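Local coordinates for protein Esterase/lipase (Uncultured bacterium, PDB 3K6K) that probably hydrolyses carboxylic ester bonds, as an alpha/beta-hydrolase-fold esterase or lipase related to hormone-sensitive lipase, at residues A107-A112 / S296-C301; I83-G88 / V101-L106; D133-Y138 / M167-E172; G180-S185 / E242-V247. All coordinates share one frame; numbering follows the deposited sequence.

Contact 1 (A107-A112 / S296-C301)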
loop_
_atom_site.group_PDB
_atom_site.type_symbol
_atom_site.label_atom_id
_atom_site.label_comp_id
_atom_site.label_asym_id
_atom_site.label_seq_id
_atom_site.Cartn_x
_atom_site.Cartn_y
_atom_site.Cartn_z
ATOM N N ALA A 107 12.840 19.127 -0.894
ATOM C CA ALA A 107 13.666 19.894 0.064
ATOM C C ALA A 107 12.869 20.997 0.852
ATOM O O ALA A 107 12.897 21.031 2.068
ATOM C CB ALA A 107 14.894 20.489 -0.652
ATOM N N LYS A 108 12.165 21.873 0.144
ATOM C CA LYS A 108 11.416 22.919 0.762
ATOM C C LYS A 108 10.321 22.424 1.750
ATOM O O LYS A 108 10.307 22.840 2.922
ATOM C CB LYS A 108 10.782 23.801 -0.313
ATOM C CG LYS A 108 10.002 24.977 0.234
ATOM C CD LYS A 108 9.691 25.935 -0.904
ATOM C CE LYS A 108 8.972 27.200 -0.430
ATOM N NZ LYS A 108 9.932 28.302 0.002
ATOM N N GLN A 109 9.428 21.543 1.271
ATOM C CA GLN A 109 8.332 20.991 2.080
ATOM C C GLN A 109 8.770 20.011 3.193
ATOM O O GLN A 109 7.986 19.649 4.089
ATOM C CB GLN A 109 7.325 20.310 1.177
ATOM C CG GLN A 109 7.154 21.001 -0.129
ATOM C CD GLN A 109 5.765 20.969 -0.644
ATOM O OE1 GLN A 109 5.546 20.834 -1.852
ATOM N NE2 GLN A 109 4.794 21.129 0.259
ATOM N N SER A 110 10.009 19.576 3.169
ATOM C CA SER A 110 10.433 18.712 4.248
ATOM C C SER A 110 11.439 19.363 5.188
ATOM O O SER A 110 11.921 18.693 6.108
ATOM C CB SER A 110 11.029 17.445 3.665
ATOM O OG SER A 110 12.107 17.873 2.851
ATOM N N SER A 111 11.765 20.648 4.963
ATOM C CA SER A 111 12.806 21.380 5.753
ATOM C C SER A 111 14.130 20.595 5.865
ATOM O O SER A 111 14.805 20.594 6.910
ATOM C CB SER A 111 12.302 21.779 7.166
ATOM O OG SER A 111 11.641 23.043 7.176
ATOM N N ALA A 112 14.485 19.930 4.783
ATOM C CA ALA A 112 15.641 19.085 4.749
ATOM C C ALA A 112 16.695 19.633 3.781
ATOM O O ALA A 112 16.434 20.492 2.898
ATOM C CB ALA A 112 15.235 17.670 4.303
ATOM N N SER A 296 0.783 14.422 -3.430
ATOM C CA SER A 296 1.669 13.311 -3.124
ATOM C C SER A 296 2.990 13.812 -2.435
ATOM O O SER A 296 3.480 13.244 -1.459
ATOM C CB SER A 296 1.997 12.562 -4.391
ATOM O OG SER A 296 3.143 11.801 -4.138
ATOM N N ILE A 297 3.561 14.864 -2.995
ATOM C CA ILE A 297 4.678 15.542 -2.411
ATOM C C ILE A 297 4.389 15.964 -0.960
ATOM O O ILE A 297 5.220 15.784 -0.062
ATOM C CB ILE A 297 5.147 16.654 -3.393
ATOM C CG1 ILE A 297 5.921 15.947 -4.588
ATOM C CG2 ILE A 297 6.094 17.586 -2.750
ATOM C CD1 ILE A 297 6.059 16.814 -5.841
ATOM N N LYS A 298 3.196 16.475 -0.717
ATOM C CA LYS A 298 2.841 16.959 0.585
ATOM C C LYS A 298 2.879 15.785 1.552
ATOM O O LYS A 298 3.519 15.886 2.604
ATOM C CB LYS A 298 1.450 17.599 0.553
ATOM C CG LYS A 298 1.167 18.613 1.705
ATOM C CD LYS A 298 1.640 20.100 1.369
ATOM C CE LYS A 298 0.586 20.981 0.647
ATOM N NZ LYS A 298 0.488 20.775 -0.848
ATOM N N GLU A 299 2.240 14.674 1.172
ATOM C CA GLU A 299 2.196 13.493 2.013
ATOM C C GLU A 299 3.565 12.847 2.261
ATOM O O GLU A 299 3.842 12.422 3.404
ATOM C CB GLU A 299 1.225 12.456 1.458
ATOM C CG GLU A 299 -0.173 12.935 1.471
ATOM C CD GLU A 299 -1.171 11.944 0.912
ATOM O OE1 GLU A 299 -2.359 12.333 0.894
ATOM O OE2 GLU A 299 -0.794 10.807 0.510
ATOM N N ILE A 300 4.390 12.777 1.199
ATOM C CA ILE A 300 5.722 12.211 1.273
ATOM C C ILE A 300 6.531 12.974 2.282
ATOM O O ILE A 300 7.283 12.374 3.068
ATOM C CB ILE A 300 6.479 12.273 -0.062
ATOM C CG1 ILE A 300 5.991 11.204 -1.069
ATOM C CG2 ILE A 300 7.986 12.063 0.166
ATOM C CD1 ILE A 300 6.229 11.627 -2.489
ATOM N N CYS A 301 6.376 14.301 2.253
ATOM C CA CYS A 301 7.137 15.161 3.152
ATOM C C CYS A 301 6.644 14.976 4.577
ATOM O O CYS A 301 7.449 14.876 5.489
ATOM C CB CYS A 301 7.146 16.638 2.698
ATOM S SG CYS A 301 8.237 16.877 1.224
#
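The carboxamide of Gln109 is the flat group of this contact. To one side of its plane lies the CG2 methyl of Ile297, tucked against the oxygen, with OE1 to CG2 at 3.4 Å. The amide nitrogen reaches toward the aliphatic part of Lys298, where NE2 stands 3.5 Å from CD. The glutamine gets there because CG is anti to its own carbonyl carbon (chi1 -36°) and the chain then bends at chi2, so that it crosses both partners at about a right angle. Lys298 is exposed, and a chain folded at three torsions swings its CD across to the amide nitrogen.

Two helices on the same side of the alpha/beta hydrolase sheet, 96-110 and 291-305, meet here, the first where it gives out. Ser111, with positive phi (49°), closes helix 96-110 in a Schellman motif whose bonds back to the last turn are weak. Cys301 fits into this end: its CB is 3.4 Å from Gln109 O, and its SG, anti to the carbonyl carbon, packs 3.6 Å from Gln109 CB and 3.8 Å from Ser110 CB. A small side chain suits this place, since the CA atoms of Ser110 and Cys301 are only 5.0 Å apart. Ile297 also packs on Leu102 and Gln105, one turn or more back along helix 96-110.

Contact 2 (I83-G88 / V101-L106)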
loop_
_atom_site.group_PDB
_atom_site.type_symbol
_atom_site.label_atom_id
_atom_site.label_comp_id
_atom_site.label_asym_id
_atom_site.label_seq_id
_atom_site.Cartn_x
_atom_site.Cartn_y
_atom_site.Cartn_z
ATOM N N ILE A 83 18.116 14.191 3.006
ATOM C CA ILE A 83 17.521 13.290 2.050
ATOM C C ILE A 83 18.591 12.964 0.996
ATOM O O ILE A 83 19.146 13.854 0.345
ATOM C CB ILE A 83 16.213 13.876 1.313
ATOM C CG1 ILE A 83 15.163 14.388 2.317
ATOM C CG2 ILE A 83 15.613 12.815 0.379
ATOM C CD1 ILE A 83 13.961 15.116 1.707
ATOM N N LEU A 84 18.876 11.692 0.808
ATOM C CA LEU A 84 19.808 11.348 -0.192
ATOM C C LEU A 84 18.961 10.847 -1.367
ATOM O O LEU A 84 18.329 9.812 -1.228
ATOM C CB LEU A 84 20.709 10.227 0.325
ATOM C CG LEU A 84 21.710 9.643 -0.680
ATOM C CD1 LEU A 84 22.474 10.828 -1.364
ATOM C CD2 LEU A 84 22.688 8.650 -0.018
ATOM N N TYR A 85 18.965 11.587 -2.490
ATOM C CA TYR A 85 18.063 11.338 -3.628
ATOM C C TYR A 85 18.725 10.682 -4.877
ATOM O O TYR A 85 19.754 11.159 -5.360
ATOM C CB TYR A 85 17.288 12.618 -4.037
ATOM C CG TYR A 85 16.110 12.300 -4.937
ATOM C CD1 TYR A 85 16.282 12.143 -6.315
ATOM C CD2 TYR A 85 14.814 12.126 -4.395
ATOM C CE1 TYR A 85 15.187 11.786 -7.130
ATOM C CE2 TYR A 85 13.735 11.786 -5.178
ATOM C CZ TYR A 85 13.918 11.615 -6.554
ATOM O OH TYR A 85 12.846 11.257 -7.349
ATOM N N PHE A 86 18.091 9.653 -5.435
ATOM C CA PHE A 86 18.555 9.100 -6.690
ATOM C C PHE A 86 17.514 9.293 -7.814
ATOM O O PHE A 86 16.396 8.855 -7.686
ATOM C CB PHE A 86 18.909 7.601 -6.560
ATOM C CG PHE A 86 19.686 7.255 -5.345
ATOM C CD1 PHE A 86 20.908 7.868 -5.078
ATOM C CD2 PHE A 86 19.215 6.290 -4.454
ATOM C CE1 PHE A 86 21.637 7.528 -3.945
ATOM C CE2 PHE A 86 19.942 5.937 -3.298
ATOM C CZ PHE A 86 21.146 6.552 -3.043
ATOM N N HIS A 87 17.890 9.924 -8.922
ATOM C CA HIS A 87 16.955 10.253 -9.993
ATOM C C HIS A 87 16.648 9.018 -10.849
ATOM O O HIS A 87 17.346 8.042 -10.800
ATOM C CB HIS A 87 17.548 11.379 -10.876
ATOM C CG HIS A 87 18.701 10.924 -11.707
ATOM N ND1 HIS A 87 20.017 11.077 -11.317
ATOM C CD2 HIS A 87 18.730 10.218 -12.858
ATOM C CE1 HIS A 87 20.804 10.562 -12.248
ATOM N NE2 HIS A 87 20.045 10.025 -13.181
ATOM N N GLY A 88 15.578 9.068 -11.614
ATOM C CA GLY A 88 15.245 7.975 -12.477
ATOM C C GLY A 88 15.647 8.316 -13.882
ATOM O O GLY A 88 16.292 9.387 -14.125
ATOM N N VAL A 101 12.930 19.994 -10.531
ATOM C CA VAL A 101 11.513 20.205 -10.333
ATOM C C VAL A 101 10.912 19.392 -9.180
ATOM O O VAL A 101 10.239 19.927 -8.371
ATOM C CB VAL A 101 10.651 20.098 -11.631
ATOM C CG1 VAL A 101 10.760 18.777 -12.276
ATOM C CG2 VAL A 101 9.253 20.406 -11.333
ATOM N N LEU A 102 11.206 18.115 -9.115
ATOM C CA LEU A 102 10.693 17.260 -8.090
ATOM C C LEU A 102 11.436 17.500 -6.737
ATOM O O LEU A 102 10.774 17.737 -5.717
ATOM C CB LEU A 102 10.764 15.820 -8.563
ATOM C CG LEU A 102 10.416 14.692 -7.568
ATOM C CD1 LEU A 102 9.304 15.054 -6.634
ATOM C CD2 LEU A 102 10.033 13.435 -8.335
ATOM N N THR A 103 12.785 17.477 -6.751
ATOM C CA THR A 103 13.632 17.436 -5.534
ATOM C C THR A 103 13.703 18.726 -4.753
ATOM O O THR A 103 13.868 18.712 -3.532
ATOM C CB THR A 103 15.075 16.953 -5.821
ATOM O OG1 THR A 103 15.768 17.886 -6.674
ATOM C CG2 THR A 103 15.056 15.583 -6.464
ATOM N N THR A 104 13.562 19.845 -5.454
ATOM C CA THR A 104 13.499 21.129 -4.782
ATOM C C THR A 104 12.231 21.220 -3.985
ATOM O O THR A 104 12.221 21.830 -2.904
ATOM C CB THR A 104 13.610 22.346 -5.752
ATOM O OG1 THR A 104 12.631 22.219 -6.787
ATOM C CG2 THR A 104 15.036 22.441 -6.381
ATOM N N GLN A 105 11.158 20.621 -4.495
ATOM C CA GLN A 105 9.917 20.537 -3.687
ATOM C C GLN A 105 10.149 19.620 -2.483
ATOM O O GLN A 105 9.819 19.980 -1.360
ATOM C CB GLN A 105 8.669 20.101 -4.506
ATOM C CG GLN A 105 8.244 21.023 -5.621
ATOM C CD GLN A 105 7.761 22.401 -5.116
ATOM O OE1 GLN A 105 7.636 23.391 -5.899
ATOM N NE2 GLN A 105 7.489 22.476 -3.820
ATOM N N LEU A 106 10.759 18.453 -2.689
ATOM C CA LEU A 106 11.033 17.573 -1.543
ATOM C C LEU A 106 11.803 18.387 -0.483
ATOM O O LEU A 106 11.463 18.347 0.701
ATOM C CB LEU A 106 11.728 16.309 -1.998
ATOM C CG LEU A 106 10.909 15.408 -2.916
ATOM C CD1 LEU A 106 11.778 14.284 -3.519
ATOM C CD2 LEU A 106 9.704 14.847 -2.154
#
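Strand 83-86 and helix 101-106 run nearly antiparallel, with 168° between their directions and axes 10.6 Å apart, the spacing of a helix laid on a sheet. Ile83 lies level with Leu106 and Tyr85 with Thr103, and the helix is kinked at Val101 and Leu102, where two backbone N-H groups miss the usual helical bond to the preceding turn.

Tyr85 carries the contact. With CG anti to the backbone N (chi1 -165°) its ring stands up from the strand into the helix, and the CG2 methyl of Thr103 sits over the centre of one face, a CH-pi contact of 3.7 Å to the centroid. A threonine suits the spot: CG2 is turned to the ring while OG1 bonds to Gln73. Leu106 CD1 approaches obliquely, 3.6 Å from Tyr85 CE2.

The two segments belong to the beta-alpha-beta unit of strand 82-86, helix 96-110 and strand 113-117. Beyond the strand, His87 and Gly88 begin an HGGG sequence, which in relatives of hormone-sensitive lipase helps form the oxyanion hole.

Tyr85 OH lies 3.7 Å from Leu102 CD2 and is hydrogen-bonded to Asp156, in the probable nucleophile elbow. An alanine at Tyr85 would remove both the ring under Thr103 and the hydroxyl bonded to Asp156, and would probably loosen the helix on the strand and the setting of that aspartate. At the start of the strand, Ile83 CD1 makes a looser apolar contact with Leu106 CB at 4.5 Å.

Contact 3 (D133-Y138 / M167-E172)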
loop_
_atom_site.group_PDB
_atom_site.type_symbol
_atom_site.label_atom_id
_atom_site.label_comp_id
_atom_site.label_asym_id
_atom_site.label_seq_id
_atom_site.Cartn_x
_atom_site.Cartn_y
_atom_site.Cartn_z
ATOM N N ASP A 133 28.276 3.781 -6.350
ATOM C CA ASP A 133 28.210 5.206 -6.210
ATOM C C ASP A 133 27.211 5.617 -5.081
ATOM O O ASP A 133 27.534 6.439 -4.147
ATOM C CB ASP A 133 27.736 5.745 -7.571
ATOM C CG ASP A 133 28.879 5.940 -8.609
ATOM O OD1 ASP A 133 30.062 5.609 -8.316
ATOM O OD2 ASP A 133 28.583 6.463 -9.734
ATOM N N CYS A 134 26.003 5.025 -5.149
ATOM C CA CYS A 134 24.936 5.263 -4.126
ATOM C C CYS A 134 25.421 4.916 -2.719
ATOM O O CYS A 134 25.319 5.736 -1.785
ATOM C CB CYS A 134 23.639 4.529 -4.489
ATOM S SG CYS A 134 22.814 5.208 -5.965
ATOM N N VAL A 135 26.035 3.743 -2.593
ATOM C CA VAL A 135 26.653 3.288 -1.319
ATOM C C VAL A 135 27.750 4.200 -0.863
ATOM O O VAL A 135 27.827 4.611 0.317
ATOM C CB VAL A 135 27.268 1.881 -1.454
ATOM C CG1 VAL A 135 27.748 1.387 -0.122
ATOM C CG2 VAL A 135 26.257 0.934 -2.034
ATOM N N ALA A 136 28.620 4.545 -1.787
ATOM C CA ALA A 136 29.724 5.427 -1.439
ATOM C C ALA A 136 29.160 6.738 -0.936
ATOM O O ALA A 136 29.619 7.247 0.077
ATOM C CB ALA A 136 30.627 5.623 -2.603
ATOM N N ALA A 137 28.105 7.248 -1.592
ATOM C CA ALA A 137 27.524 8.536 -1.182
ATOM C C ALA A 137 26.913 8.455 0.228
ATOM O O ALA A 137 27.122 9.329 1.081
ATOM C CB ALA A 137 26.487 8.974 -2.205
ATOM N N TYR A 138 26.183 7.379 0.470
ATOM C CA TYR A 138 25.566 7.125 1.761
ATOM C C TYR A 138 26.616 7.084 2.868
ATOM O O TYR A 138 26.504 7.789 3.868
ATOM C CB TYR A 138 24.780 5.811 1.711
ATOM C CG TYR A 138 24.112 5.485 3.013
ATOM C CD1 TYR A 138 24.304 4.246 3.619
ATOM C CD2 TYR A 138 23.296 6.417 3.648
ATOM C CE1 TYR A 138 23.662 3.926 4.779
ATOM C CE2 TYR A 138 22.682 6.133 4.851
ATOM C CZ TYR A 138 22.870 4.887 5.415
ATOM O OH TYR A 138 22.239 4.580 6.582
ATOM N N MET A 167 20.793 0.029 -0.262
ATOM C CA MET A 167 20.717 -0.229 1.172
ATOM C C MET A 167 20.984 -1.708 1.451
ATOM O O MET A 167 21.562 -2.044 2.509
ATOM C CB MET A 167 19.383 0.254 1.792
ATOM C CG MET A 167 19.259 1.737 1.731
ATOM S SD MET A 167 20.599 2.540 2.689
ATOM C CE MET A 167 21.659 3.185 1.336
ATOM N N LEU A 168 20.553 -2.582 0.523
ATOM C CA LEU A 168 20.932 -3.971 0.589
ATOM C C LEU A 168 22.466 -4.109 0.662
ATOM O O LEU A 168 22.979 -4.730 1.579
ATOM C CB LEU A 168 20.318 -4.758 -0.580
ATOM C CG LEU A 168 18.798 -4.939 -0.475
ATOM C CD1 LEU A 168 18.157 -5.470 -1.741
ATOM C CD2 LEU A 168 18.446 -5.845 0.700
ATOM N N LYS A 169 23.185 -3.436 -0.243
ATOM C CA LYS A 169 24.658 -3.390 -0.267
ATOM C C LYS A 169 25.178 -2.677 0.998
ATOM O O LYS A 169 26.161 -3.116 1.650
ATOM C CB LYS A 169 25.140 -2.632 -1.510
ATOM C CG LYS A 169 26.358 -3.217 -2.252
ATOM C CD LYS A 169 27.682 -3.060 -1.546
ATOM C CE LYS A 169 28.815 -3.804 -2.296
ATOM N NZ LYS A 169 28.395 -5.246 -2.366
ATOM N N ALA A 170 24.540 -1.556 1.330
ATOM C CA ALA A 170 24.937 -0.845 2.524
ATOM C C ALA A 170 24.814 -1.837 3.706
ATOM O O ALA A 170 25.687 -1.877 4.563
ATOM C CB ALA A 170 24.076 0.374 2.724
ATOM N N LYS A 171 23.788 -2.691 3.695
ATOM C CA LYS A 171 23.544 -3.653 4.784
ATOM C C LYS A 171 24.607 -4.758 4.778
ATOM O O LYS A 171 25.197 -4.991 5.837
ATOM C CB LYS A 171 22.139 -4.267 4.705
ATOM C CG LYS A 171 21.563 -4.889 6.035
ATOM C CD LYS A 171 20.116 -5.470 5.854
ATOM C CE LYS A 171 20.165 -6.800 5.080
ATOM N NZ LYS A 171 18.970 -7.148 4.170
ATOM N N GLU A 172 24.806 -5.427 3.617
ATOM C CA GLU A 172 25.906 -6.393 3.398
ATOM C C GLU A 172 27.174 -5.855 4.014
ATOM O O GLU A 172 27.783 -6.519 4.816
ATOM C CB GLU A 172 26.170 -6.692 1.910
ATOM C CG GLU A 172 25.461 -7.983 1.351
ATOM C CD GLU A 172 25.476 -8.104 -0.219
ATOM O OE1 GLU A 172 24.373 -8.108 -0.870
ATOM O OE2 GLU A 172 26.601 -8.196 -0.807
#
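Helices 129-145 and 158-172 lie together against the alpha/beta hydrolase sheet, the second following the probable nucleophile elbow. Their segments cross at -62°, with axes 9.2 Å apart, and come nearest at Val135 and Ala170, where a residue with no more than a methyl group lets the backbones approach.

The grip is a Met-aromatic contact. Tyr138, its CG anti to the backbone N, turns its ring across the methionine, and Met167, bent at chi2 and chi3, lays its tip over one face: SD is 4.2 Å from the Tyr138 ring centroid, and CE is offset toward the rim, 3.7 Å from Tyr138 CD1. Ala170 CB comes in obliquely, 4.0 Å from Tyr138 CD1. On the outer flank Val135 CG2 touches Lys169 CB at 3.8 Å, the lysine lending its aliphatic root while its amine leads away.

Tyr138 OH is hydrogen-bonded to Pro176 O; a leucine at Tyr138 would lose that bond and the flat face under Met167, and would probably loosen the loop after helix 158-172.

Toward the sheet, Tyr138 rests on Leu84, while Cys134 packs on Phe86 and Leu117.

Contact 4 (G180-S185 / E242-V247)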
loop_
_atom_site.group_PDB
_atom_site.type_symbol
_atom_site.label_atom_id
_atom_site.label_comp_id
_atom_site.label_asym_id
_atom_site.label_seq_id
_atom_site.Cartn_x
_atom_site.Cartn_y
_atom_site.Cartn_z
ATOM N N GLY A 180 14.427 5.839 6.853
ATOM C CA GLY A 180 13.365 5.337 5.921
ATOM C C GLY A 180 13.742 5.345 4.427
ATOM O O GLY A 180 14.735 5.919 4.016
ATOM N N LEU A 181 12.966 4.656 3.614
ATOM C CA LEU A 181 13.162 4.652 2.210
ATOM C C LEU A 181 11.889 5.220 1.560
ATOM O O LEU A 181 10.787 4.669 1.818
ATOM C CB LEU A 181 13.386 3.193 1.758
ATOM C CG LEU A 181 14.561 2.412 2.405
ATOM C CD1 LEU A 181 14.463 0.945 2.161
ATOM C CD2 LEU A 181 15.907 2.889 1.897
ATOM N N VAL A 182 11.987 6.300 0.752
ATOM C CA VAL A 182 10.877 6.693 -0.151
ATOM C C VAL A 182 11.095 6.337 -1.624
ATOM O O VAL A 182 12.168 6.579 -2.189
ATOM C CB VAL A 182 10.551 8.146 -0.043
ATOM C CG1 VAL A 182 9.282 8.469 -0.846
ATOM C CG2 VAL A 182 10.333 8.524 1.433
ATOM N N MET A 183 10.076 5.786 -2.280
ATOM C CA MET A 183 10.189 5.376 -3.692
ATOM C C MET A 183 8.982 5.799 -4.552
ATOM O O MET A 183 7.843 5.497 -4.245
ATOM C CB MET A 183 10.427 3.852 -3.828
ATOM C CG MET A 183 11.709 3.359 -3.157
ATOM S SD MET A 183 11.713 1.555 -3.091
ATOM C CE MET A 183 11.003 1.287 -1.477
ATOM N N LEU A 184 9.246 6.497 -5.646
ATOM C CA LEU A 184 8.202 7.062 -6.489
ATOM C C LEU A 184 8.221 6.177 -7.747
ATOM O O LEU A 184 9.227 6.195 -8.474
ATOM C CB LEU A 184 8.600 8.527 -6.787
ATOM C CG LEU A 184 8.189 9.680 -5.871
ATOM C CD1 LEU A 184 7.784 9.271 -4.440
ATOM C CD2 LEU A 184 9.101 10.938 -5.872
ATOM N N SER A 185 7.185 5.341 -7.966
ATOM C CA SER A 185 7.099 4.454 -9.130
ATOM C C SER A 185 8.384 3.635 -9.331
ATOM O O SER A 185 8.962 3.642 -10.444
ATOM C CB SER A 185 6.884 5.262 -10.423
ATOM O OG SER A 185 5.625 5.968 -10.451
ATOM N N GLU A 242 11.804 1.301 7.147
ATOM C CA GLU A 242 10.437 1.499 6.638
ATOM C C GLU A 242 10.322 2.139 5.254
ATOM O O GLU A 242 11.043 3.071 4.924
ATOM C CB GLU A 242 9.527 2.144 7.633
ATOM C CG GLU A 242 10.117 3.268 8.385
ATOM C CD GLU A 242 9.339 3.555 9.686
ATOM O OE1 GLU A 242 8.093 3.456 9.690
ATOM O OE2 GLU A 242 9.973 3.926 10.686
ATOM N N MET A 243 9.383 1.624 4.467
ATOM C CA MET A 243 9.235 2.007 3.091
ATOM C C MET A 243 7.905 2.734 2.880
ATOM O O MET A 243 6.868 2.312 3.416
ATOM C CB MET A 243 9.265 0.756 2.241
ATOM C CG MET A 243 10.623 0.069 2.115
ATOM S SD MET A 243 10.363 -1.368 1.038
ATOM C CE MET A 243 11.989 -2.093 0.775
ATOM N N LEU A 244 7.961 3.852 2.140
ATOM C CA LEU A 244 6.780 4.512 1.608
ATOM C C LEU A 244 6.980 4.427 0.101
ATOM O O LEU A 244 8.021 4.838 -0.407
ATOM C CB LEU A 244 6.691 5.952 2.093
ATOM C CG LEU A 244 5.466 6.767 1.577
ATOM C CD1 LEU A 244 4.079 6.364 2.268
ATOM C CD2 LEU A 244 5.742 8.272 1.664
ATOM N N ILE A 245 6.040 3.780 -0.593
ATOM C CA ILE A 245 5.977 3.708 -2.057
ATOM C C ILE A 245 4.760 4.536 -2.576
ATOM O O ILE A 245 3.619 4.416 -2.088
ATOM C CB ILE A 245 5.900 2.212 -2.563
ATOM C CG1 ILE A 245 7.012 1.358 -1.966
ATOM C CG2 ILE A 245 6.020 2.140 -4.094
ATOM C CD1 ILE A 245 6.769 -0.029 -2.089
ATOM N N HIS A 246 4.991 5.441 -3.511
ATOM C CA HIS A 246 3.867 6.016 -4.253
ATOM C C HIS A 246 3.893 5.561 -5.693
ATOM O O HIS A 246 4.978 5.268 -6.216
ATOM C CB HIS A 246 3.891 7.516 -4.182
ATOM C CG HIS A 246 3.379 8.029 -2.893
ATOM N ND1 HIS A 246 3.027 9.345 -2.697
ATOM C CD2 HIS A 246 3.079 7.377 -1.746
ATOM C CE1 HIS A 246 2.593 9.492 -1.460
ATOM N NE2 HIS A 246 2.580 8.305 -0.872
ATOM N N VAL A 247 2.739 5.499 -6.354
ATOM C CA VAL A 247 2.753 5.114 -7.765
ATOM C C VAL A 247 1.400 5.502 -8.367
ATOM O O VAL A 247 0.428 5.749 -7.618
ATOM C CB VAL A 247 3.066 3.554 -7.879
ATOM C CG1 VAL A 247 1.965 2.691 -7.148
ATOM C CG2 VAL A 247 3.303 3.089 -9.303
#
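Strands 180-184 and 243-247 are parallel neighbours, 4.9 Å between axes and 9° apart in direction, and their backbones form the tightest part of the contact. Five hydrogen bonds run between them in the alternating parallel pattern: Leu181 N to Glu242 O (2.8 Å), Leu244 N to Leu181 O, Met183 N to Leu244 O, His246 N to Met183 O, and Ser185 N to His246 O (2.8 Å, nearly straight at 175°). The carbonyls of Leu181, Met183 and Leu244 also take CA-H...O contacts.

Side-chain packing is closest on the face of Leu181, Met183, Met243 and Ile245. Met183, bent at chi3, turns its CE to the extended Met243, 3.7 Å from SD, and to Ile245 CG1 at 4.0 Å; Leu181 CD1 lies beside Met243 CG at 3.9 Å. Flexible unbranched methionines can fill such a surface closely. The opposite face meets more loosely across the pair: Val182 CG1 is 4.3 Å from Leu244 CD2, and Leu184 CD1 as far from His246 CB. Toward solvent, partly exposed Glu242 points away and forms a salt bridge with Arg307.

At the other end Ser185 OG is hydrogen-bonded to Glu251 and Val282 N, consistent with helping to place the probable acid of the catalytic triad. Helices 158-172 and 254-266 cover the methionine face, and helix 291-305 covers the face of Val182, Leu184, Leu244 and His246.

Contacts 1, 2 and 4 cluster, with centres about 10 to 13 Å apart, on or beside the central sheet, while the centre of contact 3 lies about 24 Å from that of contact 1 and about 17 to 18 Å from the others. Contacts 1 and 2 share helix 96-110; helix 291-305 of contact 1 covers contact 4, where Ser296 OG and His246 ND1 make a probable hydrogen bond. Contact 3 reaches the sheet from the other side, through Leu84 and Phe86 of contact 2 and Leu181 of contact 4. In sequence order contact 2 comes first, and contacts 3 and 4 follow in turn between the two halves of contact 1, which brings the C-terminal helix back to an early one and completes the three-layered alpha/beta hydrolase core.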